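Local coordinates for protein cycloalternan-forming enzyme (Listeria monocytogenes serovar 1/2a, PDB 5F7U) that is a multidomain carbohydrate-active enzyme of glycoside hydrolase family 31, with a TIM barrel, beta-rich flanking domains and bound glycans and magnesium ions, at residues Y910-T913 / T918-K921. The protein carries 1 engineered substitution. Sequence-based numbering, arbitrary orientation.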
loop_
_atom_site.group_PDB
_atom_site.type_symbol
_atom_site.label_atom_id
_atom_site.label_comp_id
_atom_site.label_asym_id
_atom_site.label_seq_id
_atom_site.Cartn_x
_atom_site.Cartn_y
_atom_site.Cartn_z
ATOM N N TYR A 910 -15.612 -32.042 17.373
ATOM C CA TYR A 910 -14.394 -32.460 18.058
ATOM C C TYR A 910 -13.876 -31.267 18.838
ATOM O O TYR A 910 -14.015 -30.131 18.380
ATOM C CB TYR A 910 -13.356 -32.939 17.036
ATOM C CG TYR A 910 -11.945 -33.093 17.579
ATOM C CD1 TYR A 910 -11.584 -34.215 18.343
ATOM C CD2 TYR A 910 -10.969 -32.119 17.329
ATOM C CE1 TYR A 910 -10.290 -34.357 18.840
ATOM C CE2 TYR A 910 -9.671 -32.250 17.826
ATOM C CZ TYR A 910 -9.341 -33.363 18.579
ATOM O OH TYR A 910 -8.061 -33.490 19.063
ATOM N N TYR A 911 -13.256 -31.509 19.990
ATOM C CA TYR A 911 -12.716 -30.405 20.789
ATOM C C TYR A 911 -11.201 -30.488 20.899
ATOM O O TYR A 911 -10.661 -31.467 21.408
ATOM C CB TYR A 911 -13.382 -30.341 22.177
ATOM C CG TYR A 911 -12.978 -29.119 22.970
ATOM C CD1 TYR A 911 -13.454 -27.848 22.615
ATOM C CD2 TYR A 911 -12.101 -29.219 24.063
ATOM C CE1 TYR A 911 -13.078 -26.730 23.328
ATOM C CE2 TYR A 911 -11.718 -28.084 24.782
ATOM C CZ TYR A 911 -12.216 -26.851 24.407
ATOM O OH TYR A 911 -11.867 -25.714 25.098
ATOM N N ASP A 912 -10.526 -29.449 20.400
ATOM C CA ASP A 912 -9.078 -29.315 20.469
ATOM C C ASP A 912 -8.759 -28.632 21.799
ATOM O O ASP A 912 -8.944 -27.426 21.935
ATOM C CB ASP A 912 -8.609 -28.476 19.265
ATOM C CG ASP A 912 -7.099 -28.236 19.217
ATOM O OD1 ASP A 912 -6.371 -28.426 20.219
ATOM O OD2 ASP A 912 -6.638 -27.837 18.118
ATOM N N THR A 913 -8.281 -29.406 22.779
ATOM C CA THR A 913 -7.993 -28.860 24.124
ATOM C C THR A 913 -6.778 -27.905 24.173
ATOM O O THR A 913 -6.672 -27.080 25.089
ATOM C CB THR A 913 -7.789 -29.967 25.182
ATOM O OG1 THR A 913 -6.560 -30.650 24.926
ATOM C CG2 THR A 913 -8.932 -30.976 25.153
ATOM N N THR A 918 -13.595 -25.615 19.280
ATOM C CA THR A 918 -14.583 -26.627 18.913
ATOM C C THR A 918 -14.684 -26.761 17.390
ATOM O O THR A 918 -15.057 -25.809 16.700
ATOM C CB THR A 918 -15.973 -26.308 19.477
ATOM O OG1 THR A 918 -15.873 -26.092 20.894
ATOM C CG2 THR A 918 -16.913 -27.494 19.227
ATOM N N TYR A 919 -14.396 -27.957 16.880
ATOM C CA TYR A 919 -14.547 -28.219 15.448
ATOM C C TYR A 919 -15.955 -28.733 15.206
ATOM O O TYR A 919 -16.407 -29.609 15.941
ATOM C CB TYR A 919 -13.575 -29.300 14.953
ATOM C CG TYR A 919 -12.071 -29.038 15.040
ATOM C CD1 TYR A 919 -11.530 -28.059 15.886
ATOM C CD2 TYR A 919 -11.186 -29.850 14.332
ATOM C CE1 TYR A 919 -10.158 -27.867 15.977
ATOM C CE2 TYR A 919 -9.811 -29.675 14.430
ATOM C CZ TYR A 919 -9.307 -28.684 15.253
ATOM O OH TYR A 919 -7.953 -28.509 15.356
ATOM N N VAL A 920 -16.639 -28.201 14.187
ATOM C CA VAL A 920 -17.979 -28.697 13.803
ATOM C C VAL A 920 -18.006 -28.939 12.291
ATOM O O VAL A 920 -17.818 -28.001 11.511
ATOM C CB VAL A 920 -19.120 -27.721 14.200
ATOM C CG1 VAL A 920 -20.488 -28.283 13.802
ATOM C CG2 VAL A 920 -19.108 -27.430 15.702
ATOM N N LYS A 921 -18.218 -30.191 11.892
ATOM C CA LYS A 921 -18.321 -30.539 10.481
ATOM C C LYS A 921 -19.780 -30.586 10.053
ATOM O O LYS A 921 -20.578 -31.313 10.652
ATOM C CB LYS A 921 -17.648 -31.885 10.201
ATOM C CG LYS A 921 -17.631 -32.286 8.730
ATOM C CD LYS A 921 -16.906 -33.612 8.551
ATOM C CE LYS A 921 -15.394 -33.463 8.623
ATOM N NZ LYS A 921 -14.702 -34.729 8.226
#
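Tyr910 and Tyr919 face each other on neighbouring antiparallel strands and form a hydrogen-bonded pair. Tyr910 N donates to Tyr919 O at 2.9 Å. Tyr919 N returns a bond to Tyr910 O at 2.7 Å. The two side chains leave the same face of the sheet and run alongside each other in the same direction. Their rings make a T-shaped (edge-to-face) stack, with planes 72° apart. The edge belongs to Tyr910: its CD2 sits 3.8 Å from Tyr919 CD2, above the Tyr919 ring and displaced toward the rim. With chi1 at -63°, Tyr919 swings CG beside its own backbone N, and its ring presents a face to Tyr910 CD2.

Asp912 meets the far end of the Tyr919 ring. Its CB lies 3.7 Å from Tyr919 CE1, and its OD2 is 3.1 Å from Tyr919 OH. The carboxylate is turned 66° from the ring plane. It is held from outside the pair, OD2 by Gln811 NE2 and OD1 by Gln915 N in the turn.

Tyr911 and Thr918 form the next, non-hydrogen-bonded pair, with side chains on the other face. Thr918 OG1 lies in the plane of the Tyr911 ring, 3.4 Å from Tyr911 CD1 at its edge. The Thr918 side chain lies roughly perpendicular to that of Tyr911. Their hydroxyls are bound at Ser880, Tyr911 OH to the backbone O and Thr918 OG1 to OG.

Helix 899-904 packs on the Tyr910 and Tyr919 face through Phe902 and Leu899. On the other face, Thr918 touches Leu933 of strand 929-934, part of a second, antiparallel sheet. The two strands form a beta hairpin at the edge of a mixed five-stranded sheet, with strand 908-912 outermost, in a beta-rich domain where one face of the hairpin turns toward that second sheet.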